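Local coordinates for small ribosomal subunit biogenesis GTPase RsgA (Thermotoga maritima, PDB 1U0L), which probably assists late maturation of the 30S ribosomal subunit as a zinc-binding, circularly permuted GTPase whose slow GTP hydrolysis that subunit is thought to stimulate, at residues V91-P97 / N123-D129; I160-K164 / N187-P191; S20-T24 / I34-L38. All coordinates share one frame; numbering follows the deposited sequence.

Contacts 1 and 2 belong to the circularly permuted GTPase domain, whereas contact 3 is a hairpin of the N-terminal OB domain. Contact 1 holds the guanine-recognition loop and touches GDP directly. Contact 2 packs the end of the helix that follows the P-loop against helix 160-167. The centres of these two are about 17 Å apart and their nearest atoms about 6 Å, so they do not touch, yet the side chain of I160 in contact 2 lies about 7 Å from GDP. Contact 3 is remote from the nucleotide: its centre is about 41 Å from that of contact 1 and about 30 Å from that of contact 2.

Contact 1: residues V91-P97 / N123-D129; sequences VVTVKMP and NKMDLYD. With GDP (guanosine-5'-diphosphate), chain E.
The NKxD guanine-recognition motif (G4) of the GTPase, N123 to D126, is tied to the end of strand 87-92 by a backbone bond from N123 N to V92 O (2.9 Å). Just past the 3-10 turn 125-127, Y128 reaches back, and its OH accepts a hydrogen bond from V94 N at 3.1 Å. The Y128 ring is held between two layers. CG2 of V94 lies over one face, 3.7 Å from the centroid and 19° off the ring normal, while K124 O sits above the centre of the opposite face. With chi1 at -44°, V94 places this methyl between its own backbone N and carbonyl carbon, turned onto the ring. K95 runs past Y128 in the opposite direction, with CB against CE1. K95 NZ makes a long salt bridge to D129 OD1 (3.9 Å) and has a second partner in D132 of helix 130-143.

K124 links this packing to the nucleotide. Its CG passes over the face of the guanine, and CE of K124 lies against CD of the P97 ring, 3.4 Å away. A bend at the end of the K124 chain brings NZ to the ribose O4' of GDP (3.0 Å); G179 O of the P-loop also binds NZ. D126 binds N1 and N2 of the base through both carboxylate oxygens: OD1 takes GDP N1 at 2.7 Å in an almost straight bond (178°), and OD2 takes GDP N2. S153 OG also bonds OD1, which is likely to steady the carboxylate. Paired acceptors facing N1 and N2 are the hallmark of guanine selection in P-loop GTPases, here with the recognition loop preceding the P-loop in the chain.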
ATOM      1  N   VAL A  91      -5.443   6.662   2.586  1.00 27.82           N
ATOM      2  CA  VAL A  91      -6.502   7.627   2.785  1.00 29.08           C
ATOM      3  C   VAL A  91      -6.647   7.892   4.273  1.00 29.53           C
ATOM      4  O   VAL A  91      -6.834   6.983   5.082  1.00 31.81           O
ATOM      5  CB  VAL A  91      -7.819   7.158   2.154  1.00 14.30           C
ATOM      6  CG1 VAL A  91      -8.945   8.070   2.550  1.00 14.31           C
ATOM      7  CG2 VAL A  91      -7.681   7.192   0.658  1.00 13.20           C
ATOM      8  N   VAL A  92      -6.533   9.165   4.613  1.00 12.57           N
ATOM      9  CA  VAL A  92      -6.585   9.614   5.984  1.00 13.53           C
ATOM     10  C   VAL A  92      -7.735  10.576   6.228  1.00 13.16           C
ATOM     11  O   VAL A  92      -8.162  11.304   5.336  1.00  7.90           O
ATOM     12  CB  VAL A  92      -5.235  10.264   6.344  1.00 35.74           C
ATOM     13  CG1 VAL A  92      -5.424  11.405   7.321  1.00 37.23           C
ATOM     14  CG2 VAL A  92      -4.308   9.200   6.910  1.00 33.30           C
ATOM     15  N   THR A  93      -8.196  10.598   7.471  1.00 37.12           N
ATOM     16  CA  THR A  93      -9.332  11.410   7.875  1.00 38.31           C
ATOM     17  C   THR A  93      -9.055  12.143   9.186  1.00 39.08           C
ATOM     18  O   THR A  93      -8.663  11.513  10.169  1.00 40.99           O
ATOM     19  CB  THR A  93     -10.535  10.458   8.033  1.00 29.18           C
ATOM     20  OG1 THR A  93     -11.407  10.597   6.907  1.00 31.04           O
ATOM     21  CG2 THR A  93     -11.253  10.689   9.316  1.00 31.14           C
ATOM     22  N   VAL A  94      -9.243  13.461   9.225  1.00 21.27           N
ATOM     23  CA  VAL A  94      -9.000  14.163  10.496  1.00 24.62           C
ATOM     24  C   VAL A  94     -10.251  14.156  11.356  1.00 26.11           C
ATOM     25  O   VAL A  94     -10.186  13.964  12.576  1.00 25.11           O
ATOM     26  CB  VAL A  94      -8.552  15.661  10.334  1.00 23.46           C
ATOM     27  CG1 VAL A  94      -7.515  15.779   9.246  1.00 26.20           C
ATOM     28  CG2 VAL A  94      -9.745  16.561  10.075  1.00 22.90           C
ATOM     29  N   LYS A  95     -11.387  14.359  10.698  1.00 48.85           N
ATOM     30  CA  LYS A  95     -12.688  14.413  11.349  1.00 52.05           C
ATOM     31  C   LYS A  95     -13.308  13.039  11.175  1.00 52.69           C
ATOM     32  O   LYS A  95     -12.594  12.059  11.071  1.00 53.64           O
ATOM     33  CB  LYS A  95     -13.539  15.487  10.659  1.00 47.69           C
ATOM     34  CG  LYS A  95     -14.687  16.102  11.440  1.00 45.92           C
ATOM     35  CD  LYS A  95     -15.416  17.070  10.502  1.00 50.71           C
ATOM     36  CE  LYS A  95     -16.669  17.686  11.092  1.00 54.94           C
ATOM     37  NZ  LYS A  95     -16.390  18.640  12.203  1.00 59.21           N
ATOM     38  N   MET A  96     -14.633  12.978  11.120  1.00 85.74           N
ATOM     39  CA  MET A  96     -15.342  11.715  10.981  1.00 86.89           C
ATOM     40  C   MET A  96     -14.510  10.488  11.352  1.00 86.30           C
ATOM     41  O   MET A  96     -14.265  10.273  12.534  1.00 90.35           O
ATOM     42  CB  MET A  96     -15.936  11.592   9.584  1.00 58.52           C
ATOM     43  CG  MET A  96     -17.232  12.363   9.430  1.00 63.74           C
ATOM     44  SD  MET A  96     -18.355  12.094  10.820  1.00 67.50           S
ATOM     45  CE  MET A  96     -18.200  13.709  11.655  1.00 67.88           C
ATOM     46  N   PRO A  97     -14.053   9.673  10.381  1.00 49.45           N
ATOM     47  CA  PRO A  97     -13.292   8.543  11.068  1.00 47.36           C
ATOM     48  C   PRO A  97     -12.167   8.839  12.070  1.00 46.49           C
ATOM     49  O   PRO A  97     -11.801   7.957  12.839  1.00 52.19           O
ATOM     50  CB  PRO A  97     -12.802   7.750   9.868  1.00 17.41           C
ATOM     51  CG  PRO A  97     -13.971   7.889   8.918  1.00 20.01           C
ATOM     52  CD  PRO A  97     -14.377   9.365   9.046  1.00 17.82           C
ATOM     53  N   ASN A 123      -8.724  12.877   2.995  1.00 29.06           N
ATOM     54  CA  ASN A 123     -10.044  12.932   2.364  1.00 28.65           C
ATOM     55  C   ASN A 123     -11.159  13.661   3.155  1.00 29.56           C
ATOM     56  O   ASN A 123     -10.965  14.085   4.295  1.00 27.40           O
ATOM     57  CB  ASN A 123     -10.489  11.500   2.056  1.00 20.58           C
ATOM     58  CG  ASN A 123     -11.725  11.448   1.179  1.00 21.92           C
ATOM     59  OD1 ASN A 123     -12.583  10.568   1.354  1.00 20.97           O
ATOM     60  ND2 ASN A 123     -11.822  12.382   0.223  1.00 17.89           N
ATOM     61  N   LYS A 124     -12.327  13.803   2.529  1.00 29.20           N
ATOM     62  CA  LYS A 124     -13.477  14.444   3.168  1.00 29.49           C
ATOM     63  C   LYS A 124     -13.248  15.919   3.487  1.00 31.76           C
ATOM     64  O   LYS A 124     -13.770  16.430   4.477  1.00 30.45           O
ATOM     65  CB  LYS A 124     -13.840  13.724   4.476  1.00 18.35           C
ATOM     66  CG  LYS A 124     -14.235  12.257   4.355  1.00 16.63           C
ATOM     67  CD  LYS A 124     -15.237  11.893   5.452  1.00 15.80           C
ATOM     68  CE  LYS A 124     -15.171  10.430   5.897  1.00 13.89           C
ATOM     69  NZ  LYS A 124     -15.762   9.519   4.915  1.00 12.54           N
ATOM     70  N   MET A 125     -12.472  16.601   2.653  1.00 37.25           N
ATOM     71  CA  MET A 125     -12.180  18.006   2.892  1.00 35.69           C
ATOM     72  C   MET A 125     -13.446  18.849   2.920  1.00 37.59           C
ATOM     73  O   MET A 125     -13.523  19.850   3.637  1.00 38.43           O
ATOM     74  CB  MET A 125     -11.239  18.538   1.817  1.00 18.84           C
ATOM     75  CG  MET A 125      -9.846  17.913   1.817  1.00 15.21           C
ATOM     76  SD  MET A 125      -8.752  18.450   3.147  1.00 10.42           S
ATOM     77  CE  MET A 125      -8.681  20.181   2.794  1.00  1.90           C
ATOM     78  N   ASP A 126     -14.443  18.436   2.147  1.00 34.74           N
ATOM     79  CA  ASP A 126     -15.693  19.181   2.068  1.00 36.70           C
ATOM     80  C   ASP A 126     -16.405  19.292   3.402  1.00 38.36           C
ATOM     81  O   ASP A 126     -17.283  20.134   3.578  1.00 38.79           O
ATOM     82  CB  ASP A 126     -16.638  18.528   1.062  1.00 26.75           C
ATOM     83  CG  ASP A 126     -16.983  17.105   1.438  1.00 29.29           C
ATOM     84  OD1 ASP A 126     -16.127  16.221   1.233  1.00 31.47           O
ATOM     85  OD2 ASP A 126     -18.096  16.871   1.954  1.00 28.10           O
ATOM     86  N   LEU A 127     -16.016  18.447   4.345  1.00 44.81           N
ATOM     87  CA  LEU A 127     -16.647  18.416   5.660  1.00 45.87           C
ATOM     88  C   LEU A 127     -15.952  19.263   6.717  1.00 47.16           C
ATOM     89  O   LEU A 127     -16.541  19.584   7.747  1.00 49.28           O
ATOM     90  CB  LEU A 127     -16.678  16.971   6.151  1.00 32.88           C
ATOM     91  CG  LEU A 127     -17.975  16.241   6.477  1.00 33.96           C
ATOM     92  CD1 LEU A 127     -18.899  16.214   5.268  1.00 33.77           C
ATOM     93  CD2 LEU A 127     -17.616  14.825   6.921  1.00 35.48           C
ATOM     94  N   TYR A 128     -14.704  19.632   6.458  1.00 30.84           N
ATOM     95  CA  TYR A 128     -13.908  20.365   7.427  1.00 30.14           C
ATOM     96  C   TYR A 128     -14.150  21.841   7.655  1.00 30.52           C
ATOM     97  O   TYR A 128     -14.201  22.619   6.714  1.00 30.29           O
ATOM     98  CB  TYR A 128     -12.437  20.161   7.101  1.00 28.00           C
ATOM     99  CG  TYR A 128     -12.036  18.709   7.035  1.00 27.28           C
ATOM    100  CD1 TYR A 128     -12.825  17.719   7.628  1.00 26.41           C
ATOM    101  CD2 TYR A 128     -10.852  18.325   6.406  1.00 25.03           C
ATOM    102  CE1 TYR A 128     -12.447  16.379   7.594  1.00 25.09           C
ATOM    103  CE2 TYR A 128     -10.461  16.993   6.372  1.00 25.24           C
ATOM    104  CZ  TYR A 128     -11.266  16.022   6.968  1.00 24.94           C
ATOM    105  OH  TYR A 128     -10.886  14.697   6.945  1.00 23.53           O
ATOM    106  N   ASP A 129     -14.279  22.210   8.928  1.00 32.95           N
ATOM    107  CA  ASP A 129     -14.460  23.603   9.322  1.00 34.99           C
ATOM    108  C   ASP A 129     -13.067  24.134   9.656  1.00 37.27           C
ATOM    109  O   ASP A 129     -12.065  23.462   9.389  1.00 37.98           O
ATOM    110  CB  ASP A 129     -15.390  23.716  10.536  1.00 35.95           C
ATOM    111  CG  ASP A 129     -14.891  22.932  11.756  1.00 37.19           C
ATOM    112  OD1 ASP A 129     -15.750  22.503  12.563  1.00 34.79           O
ATOM    113  OD2 ASP A 129     -13.662  22.755  11.921  1.00 37.52           O
TER
HETATM  114  PB  GDP E 299     -14.265   3.066   3.164  1.00 27.89           P
HETATM  115  O1B GDP E 299     -12.969   3.764   3.442  1.00 28.31           O
HETATM  116  O2B GDP E 299     -14.622   2.014   4.204  1.00 31.29           O
HETATM  117  O3B GDP E 299     -14.340   2.462   1.744  1.00 29.58           O
HETATM  118  O3A GDP E 299     -15.453   4.234   3.255  1.00 26.58           O
HETATM  119  PA  GDP E 299     -16.591   4.586   2.232  1.00 30.77           P
HETATM  120  O1A GDP E 299     -17.635   3.517   2.187  1.00 27.96           O
HETATM  121  O2A GDP E 299     -15.990   4.945   0.879  1.00 27.51           O
HETATM  122  O5' GDP E 299     -17.216   5.956   2.834  1.00 31.03           O
HETATM  123  C5' GDP E 299     -17.861   5.926   4.111  1.00 31.21           C
HETATM  124  C4' GDP E 299     -18.948   6.955   4.171  1.00 30.14           C
HETATM  125  O4' GDP E 299     -18.310   8.247   4.050  1.00 29.63           O
HETATM  126  C3' GDP E 299     -20.074   6.840   3.092  1.00 30.25           C
HETATM  127  O3' GDP E 299     -21.380   6.936   3.827  1.00 28.14           O
HETATM  128  C2' GDP E 299     -19.858   8.055   2.181  1.00 29.31           C
HETATM  129  O2' GDP E 299     -21.126   8.579   1.804  1.00 30.23           O
HETATM  130  C1' GDP E 299     -18.923   8.991   3.037  1.00 29.33           C
HETATM  131  N9  GDP E 299     -17.738   9.727   2.273  1.00 26.31           N
HETATM  132  C8  GDP E 299     -16.701   9.129   1.626  1.00 27.92           C
HETATM  133  N7  GDP E 299     -15.867  10.052   1.107  1.00 25.93           N
HETATM  134  C5  GDP E 299     -16.412  11.280   1.455  1.00 25.96           C
HETATM  135  C6  GDP E 299     -15.960  12.605   1.182  1.00 27.37           C
HETATM  136  O6  GDP E 299     -14.940  12.915   0.561  1.00 29.32           O
HETATM  137  N1  GDP E 299     -16.797  13.612   1.705  1.00 27.95           N
HETATM  138  C2  GDP E 299     -17.952  13.327   2.416  1.00 27.07           C
HETATM  139  N2  GDP E 299     -18.683  14.363   2.865  1.00 25.00           N
HETATM  140  N3  GDP E 299     -18.374  12.063   2.673  1.00 26.66           N
HETATM  141  C4  GDP E 299     -17.566  11.101   2.165  1.00 24.65           C

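Contact 2: residues I160-K164 / N187-P191; sequences IEELK and NAINP
I189, at the end of helix 182-189, is the bump of this contact: its side chain fits against I160, L163 and K164, which line one side of helix 160-167. Each of its branches finds a different neighbour. I189 CG1 lies 3.8 Å from CG2 of I160. With that CG1 anti to the carbonyl carbon (chi1 -55°) and the chain extended beyond it, I189 CD1 reaches CD2 of L163 at 4.0 Å, where the two side chains cross at about a right angle. The other branch, I189 CG2, rests on the aliphatic part of K164, 3.5 Å from its CG. K164 is extended beyond CG and slides past I189 in the opposite direction, closing the hollow on that side.

I160 returns the fit. I160 CG2 points into the shallow dip along the backbone between A188 and I189, 3.8 Å from I189 CA, while I160 CG1 covers the small methyl CB of A188 at 3.9 Å. No hydrogen bond crosses between the segments; N190, where the chain leaves helical geometry, bonds I189 O through its own ND2 (2.7 Å).

L163 also rests on V150 of strand 149-151, and I189 on F219 and F221 of the loop between strands 216-218 and 224-226. The two helices, which precede and follow strand 171-175 in the chain, are thus packed together beside the six-stranded sheet.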
ATOM      1  N   ILE A 160      -9.214  14.751  -6.998  1.00 37.07           N
ATOM      2  CA  ILE A 160      -9.200  13.471  -7.696  1.00 37.38           C
ATOM      3  C   ILE A 160      -8.333  13.501  -8.947  1.00 38.36           C
ATOM      4  O   ILE A 160      -7.462  12.648  -9.122  1.00 39.06           O
ATOM      5  CB  ILE A 160     -10.640  12.993  -8.057  1.00 29.58           C
ATOM      6  CG1 ILE A 160     -11.373  12.565  -6.791  1.00 30.61           C
ATOM      7  CG2 ILE A 160     -10.596  11.754  -8.961  1.00 28.84           C
ATOM      8  CD1 ILE A 160     -11.554  13.664  -5.798  1.00 33.79           C
ATOM      9  N   GLU A 161      -8.549  14.486  -9.808  1.00 34.22           N
ATOM     10  CA  GLU A 161      -7.765  14.569 -11.027  1.00 33.98           C
ATOM     11  C   GLU A 161      -6.267  14.536 -10.699  1.00 33.43           C
ATOM     12  O   GLU A 161      -5.487  13.889 -11.395  1.00 33.05           O
ATOM     13  CB  GLU A 161      -8.150  15.829 -11.809  1.00 30.07           C
ATOM     14  CG  GLU A 161      -8.616  15.542 -13.241  1.00 34.21           C
ATOM     15  CD  GLU A 161      -9.564  14.327 -13.359  1.00 39.24           C
ATOM     16  OE1 GLU A 161     -10.687  14.370 -12.805  1.00 41.41           O
ATOM     17  OE2 GLU A 161      -9.180  13.324 -14.011  1.00 40.32           O
ATOM     18  N   GLU A 162      -5.874  15.206  -9.621  1.00 27.15           N
ATOM     19  CA  GLU A 162      -4.479  15.210  -9.222  1.00 27.70           C
ATOM     20  C   GLU A 162      -4.092  13.822  -8.743  1.00 27.24           C
ATOM     21  O   GLU A 162      -2.956  13.406  -8.910  1.00 28.72           O
ATOM     22  CB  GLU A 162      -4.215  16.194  -8.078  1.00 46.57           C
ATOM     23  CG  GLU A 162      -2.745  16.213  -7.653  1.00 52.82           C
ATOM     24  CD  GLU A 162      -2.470  16.994  -6.369  1.00 58.59           C
ATOM     25  OE1 GLU A 162      -3.099  18.054  -6.150  1.00 61.29           O
ATOM     26  OE2 GLU A 162      -1.598  16.557  -5.580  1.00 62.37           O
ATOM     27  N   LEU A 163      -5.032  13.110  -8.128  1.00 34.30           N
ATOM     28  CA  LEU A 163      -4.740  11.780  -7.616  1.00 32.22           C
ATOM     29  C   LEU A 163      -4.677  10.769  -8.748  1.00 33.97           C
ATOM     30  O   LEU A 163      -3.955   9.774  -8.664  1.00 34.02           O
ATOM     31  CB  LEU A 163      -5.787  11.353  -6.586  1.00 18.80           C
ATOM     32  CG  LEU A 163      -5.611   9.947  -5.987  1.00 15.68           C
ATOM     33  CD1 LEU A 163      -4.312   9.899  -5.189  1.00 12.03           C
ATOM     34  CD2 LEU A 163      -6.804   9.585  -5.112  1.00 13.81           C
ATOM     35  N   LYS A 164      -5.442  11.015  -9.806  1.00 38.63           N
ATOM     36  CA  LYS A 164      -5.429  10.125 -10.958  1.00 40.12           C
ATOM     37  C   LYS A 164      -4.006  10.136 -11.489  1.00 41.82           C
ATOM     38  O   LYS A 164      -3.517   9.148 -12.029  1.00 43.51           O
ATOM     39  CB  LYS A 164      -6.365  10.636 -12.044  1.00 33.04           C
ATOM     40  CG  LYS A 164      -7.736  10.004 -12.052  1.00 34.07           C
ATOM     41  CD  LYS A 164      -8.643  10.758 -13.011  1.00 33.60           C
ATOM     42  CE  LYS A 164     -10.062  10.241 -12.959  1.00 33.69           C
ATOM     43  NZ  LYS A 164     -10.980  11.209 -13.613  1.00 33.71           N
ATOM     44  N   ASN A 187     -14.607   5.258  -6.642  1.00 37.83           N
ATOM     45  CA  ASN A 187     -15.715   5.517  -7.547  1.00 36.86           C
ATOM     46  C   ASN A 187     -15.654   6.915  -8.126  1.00 35.16           C
ATOM     47  O   ASN A 187     -16.194   7.170  -9.196  1.00 36.12           O
ATOM     48  CB  ASN A 187     -17.048   5.295  -6.836  1.00 37.86           C
ATOM     49  CG  ASN A 187     -18.213   5.232  -7.805  1.00 39.90           C
ATOM     50  OD1 ASN A 187     -18.668   6.253  -8.309  1.00 39.57           O
ATOM     51  ND2 ASN A 187     -18.685   4.020  -8.085  1.00 40.47           N
ATOM     52  N   ALA A 188     -14.997   7.820  -7.414  1.00 24.65           N
ATOM     53  CA  ALA A 188     -14.849   9.194  -7.878  1.00 24.67           C
ATOM     54  C   ALA A 188     -13.806   9.243  -9.000  1.00 25.67           C
ATOM     55  O   ALA A 188     -13.900  10.063  -9.922  1.00 25.15           O
ATOM     56  CB  ALA A 188     -14.414  10.097  -6.714  1.00 20.45           C
ATOM     57  N   ILE A 189     -12.819   8.352  -8.909  1.00 30.22           N
ATOM     58  CA  ILE A 189     -11.732   8.259  -9.881  1.00 31.65           C
ATOM     59  C   ILE A 189     -12.176   7.562 -11.157  1.00 32.53           C
ATOM     60  O   ILE A 189     -11.746   7.914 -12.260  1.00 32.21           O
ATOM     61  CB  ILE A 189     -10.553   7.461  -9.311  1.00 38.49           C
ATOM     62  CG1 ILE A 189     -10.095   8.072  -7.985  1.00 39.73           C
ATOM     63  CG2 ILE A 189      -9.411   7.462 -10.304  1.00 38.68           C
ATOM     64  CD1 ILE A 189      -9.153   7.182  -7.189  1.00 36.98           C
ATOM     65  N   ASN A 190     -13.035   6.563 -10.996  1.00 37.54           N
ATOM     66  CA  ASN A 190     -13.545   5.794 -12.123  1.00 37.81           C
ATOM     67  C   ASN A 190     -14.956   5.317 -11.838  1.00 37.90           C
ATOM     68  O   ASN A 190     -15.144   4.198 -11.366  1.00 38.63           O
ATOM     69  CB  ASN A 190     -12.672   4.564 -12.359  1.00 35.55           C
ATOM     70  CG  ASN A 190     -11.833   4.670 -13.608  1.00 36.50           C
ATOM     71  OD1 ASN A 190     -11.448   3.644 -14.195  1.00 36.99           O
ATOM     72  ND2 ASN A 190     -11.532   5.901 -14.024  1.00 34.10           N
ATOM     73  N   PRO A 191     -15.969   6.147 -12.121  1.00 37.34           N
ATOM     74  CA  PRO A 191     -17.357   5.746 -11.870  1.00 38.35           C
ATOM     75  C   PRO A 191     -17.588   4.273 -12.191  1.00 39.98           C
ATOM     76  O   PRO A 191     -17.258   3.814 -13.282  1.00 41.09           O
ATOM     77  CB  PRO A 191     -18.141   6.677 -12.782  1.00 30.97           C
ATOM     78  CG  PRO A 191     -17.373   7.956 -12.635  1.00 30.10           C
ATOM     79  CD  PRO A 191     -15.916   7.490 -12.728  1.00 30.83           C
TER

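Contact 3: residues S20-T24 / I34-L38; sequences SNMVT and ILCKL
M22 lies against L35 and K37 on the neighbouring strand of the hairpin formed by strands 22-27 and 33-38, and it crosses both of their side chains at about a right angle. Its CG is anti to the carbonyl carbon, and the chain stays extended to the sulfur, so that SD of M22 meets CD2 of L35 at 3.3 Å. A bend at chi3 (95°) then turns the methyl CE of M22 toward the aliphatic part of K37, where it lies 3.3 Å from CG of K37. L35 answers by bringing CD2 toward the M22 strand, so that this one methyl faces CB, SD and CE of M22. The K37 chain is folded at three successive torsions, which curls its NZ round to within 3.5 Å of M22 CG.

T24 is opposite L35 in a non-hydrogen-bonded antiparallel pair, with CA atoms 4.3 Å apart. V23 and C36 turn to the face opposite that of T24 and L35. There V23 packs on V15, F18 and I67, while C36 touches V25, Y57 and I67, joining the hairpin to strands 11-19, 54-58 and 65-70. The backbone bonds between V23 and C36 are weak and bent: C36 N to V23 O is 2.7 Å, with an angle of only 124° at the hydrogen. The short strand axes run at 137°, well away from strictly antiparallel, as suits the strongly coiled sheet of an OB-fold.

Putting an alanine in place of M22 removes SD and CE, which is likely to open a gap beside CD2 of L35 and set the K37 chain freer to turn. The contact between these three side chains is largely apolar, and it draws on the hydrocarbon part of a lysine as well as on methionine and leucine.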
ATOM      1  N   SER A  20     -13.798 -19.581 -10.765  1.00 67.15           N
ATOM      2  CA  SER A  20     -14.100 -21.017 -10.882  1.00 66.66           C
ATOM      3  C   SER A  20     -12.913 -21.983 -10.754  1.00 67.73           C
ATOM      4  O   SER A  20     -12.731 -22.883 -11.581  1.00 65.97           O
ATOM      5  CB  SER A  20     -14.868 -21.315 -12.194  1.00 39.52           C
ATOM      6  OG  SER A  20     -14.905 -20.199 -13.082  1.00 34.72           O
ATOM      7  N   ASN A  21     -12.123 -21.793  -9.700  1.00 82.49           N
ATOM      8  CA  ASN A  21     -10.957 -22.631  -9.413  1.00 82.55           C
ATOM      9  C   ASN A  21      -9.929 -22.584 -10.549  1.00 82.48           C
ATOM     10  O   ASN A  21      -9.256 -23.573 -10.835  1.00 81.90           O
ATOM     11  CB  ASN A  21     -11.421 -24.071  -9.156  1.00 56.35           C
ATOM     12  CG  ASN A  21     -10.481 -24.848  -8.248  1.00 56.88           C
ATOM     13  OD1 ASN A  21     -10.825 -25.924  -7.755  1.00 55.95           O
ATOM     14  ND2 ASN A  21      -9.289 -24.313  -8.029  1.00 57.23           N
ATOM     15  N   MET A  22      -9.815 -21.418 -11.184  1.00 90.30           N
ATOM     16  CA  MET A  22      -8.874 -21.206 -12.285  1.00 89.48           C
ATOM     17  C   MET A  22      -8.327 -19.771 -12.305  1.00 88.45           C
ATOM     18  O   MET A  22      -8.998 -18.830 -11.882  1.00 89.32           O
ATOM     19  CB  MET A  22      -9.549 -21.514 -13.626  1.00 63.40           C
ATOM     20  CG  MET A  22      -9.894 -22.985 -13.851  1.00 62.74           C
ATOM     21  SD  MET A  22     -10.661 -23.292 -15.466  1.00 60.07           S
ATOM     22  CE  MET A  22      -9.254 -23.759 -16.406  1.00 61.85           C
ATOM     23  N   VAL A  23      -7.105 -19.612 -12.803  1.00 36.27           N
ATOM     24  CA  VAL A  23      -6.467 -18.302 -12.882  1.00 34.06           C
ATOM     25  C   VAL A  23      -6.904 -17.504 -14.110  1.00 33.45           C
ATOM     26  O   VAL A  23      -6.834 -17.990 -15.240  1.00 31.72           O
ATOM     27  CB  VAL A  23      -4.924 -18.435 -12.933  1.00 54.80           C
ATOM     28  CG1 VAL A  23      -4.278 -17.053 -13.067  1.00 54.50           C
ATOM     29  CG2 VAL A  23      -4.420 -19.149 -11.691  1.00 53.74           C
ATOM     30  N   THR A  24      -7.341 -16.271 -13.880  1.00 58.82           N
ATOM     31  CA  THR A  24      -7.774 -15.385 -14.957  1.00 59.55           C
ATOM     32  C   THR A  24      -6.612 -14.450 -15.250  1.00 60.46           C
ATOM     33  O   THR A  24      -6.183 -13.715 -14.364  1.00 60.45           O
ATOM     34  CB  THR A  24      -8.967 -14.506 -14.520  1.00 50.39           C
ATOM     35  OG1 THR A  24      -9.920 -15.305 -13.808  1.00 51.81           O
ATOM     36  CG2 THR A  24      -9.641 -13.877 -15.734  1.00 47.52           C
ATOM     37  N   ILE A  34      -8.309 -13.601 -20.526  1.00 91.62           N
ATOM     38  CA  ILE A  34      -8.178 -15.013 -20.893  1.00 88.89           C
ATOM     39  C   ILE A  34      -8.144 -15.882 -19.638  1.00 87.56           C
ATOM     40  O   ILE A  34      -7.262 -15.713 -18.797  1.00 88.39           O
ATOM     41  CB  ILE A  34      -6.851 -15.295 -21.666  1.00 81.32           C
ATOM     42  CG1 ILE A  34      -6.710 -14.366 -22.874  1.00 79.60           C
ATOM     43  CG2 ILE A  34      -6.807 -16.749 -22.096  1.00 79.64           C
ATOM     44  CD1 ILE A  34      -6.305 -12.949 -22.518  1.00 80.77           C
ATOM     45  N   LEU A  35      -9.085 -16.808 -19.494  1.00 72.32           N
ATOM     46  CA  LEU A  35      -9.058 -17.669 -18.314  1.00 69.86           C
ATOM     47  C   LEU A  35      -7.939 -18.677 -18.557  1.00 68.55           C
ATOM     48  O   LEU A  35      -7.546 -18.883 -19.700  1.00 68.98           O
ATOM     49  CB  LEU A  35     -10.404 -18.368 -18.117  1.00 63.72           C
ATOM     50  CG  LEU A  35     -10.620 -19.007 -16.736  1.00 63.10           C
ATOM     51  CD1 LEU A  35     -12.103 -19.144 -16.449  1.00 61.57           C
ATOM     52  CD2 LEU A  35      -9.932 -20.360 -16.683  1.00 62.42           C
ATOM     53  N   CYS A  36      -7.410 -19.292 -17.500  1.00 47.60           N
ATOM     54  CA  CYS A  36      -6.308 -20.240 -17.662  1.00 47.17           C
ATOM     55  C   CYS A  36      -6.156 -21.325 -16.596  1.00 47.14           C
ATOM     56  O   CYS A  36      -6.814 -21.328 -15.551  1.00 47.09           O
ATOM     57  CB  CYS A  36      -4.973 -19.491 -17.739  1.00 67.98           C
ATOM     58  SG  CYS A  36      -4.814 -18.325 -19.090  1.00 69.20           S
ATOM     59  N   LYS A  37      -5.243 -22.244 -16.888  1.00 46.98           N
ATOM     60  CA  LYS A  37      -4.923 -23.343 -16.000  1.00 49.06           C
ATOM     61  C   LYS A  37      -3.405 -23.452 -15.990  1.00 49.76           C
ATOM     62  O   LYS A  37      -2.755 -23.297 -17.025  1.00 49.27           O
ATOM     63  CB  LYS A  37      -5.544 -24.643 -16.509  1.00 93.64           C
ATOM     64  CG  LYS A  37      -6.460 -25.349 -15.512  1.00 94.71           C
ATOM     65  CD  LYS A  37      -5.724 -25.805 -14.255  1.00 96.62           C
ATOM     66  CE  LYS A  37      -5.407 -24.651 -13.313  1.00 97.69           C
ATOM     67  NZ  LYS A  37      -6.632 -23.893 -12.931  1.00 98.78           N
ATOM     68  N   LEU A  38      -2.830 -23.684 -14.821  1.00 68.05           N
ATOM     69  CA  LEU A  38      -1.388 -23.796 -14.749  1.00 72.14           C
ATOM     70  C   LEU A  38      -0.999 -25.238 -14.964  1.00 74.53           C
ATOM     71  O   LEU A  38      -1.541 -26.141 -14.335  1.00 75.90           O
ATOM     72  CB  LEU A  38      -0.866 -23.276 -13.405  1.00 89.16           C
ATOM     73  CG  LEU A  38      -1.816 -23.280 -12.208  1.00 89.61           C
ATOM     74  CD1 LEU A  38      -2.232 -24.697 -11.870  1.00 91.25           C
ATOM     75  CD2 LEU A  38      -1.128 -22.632 -11.025  1.00 90.78           C
TER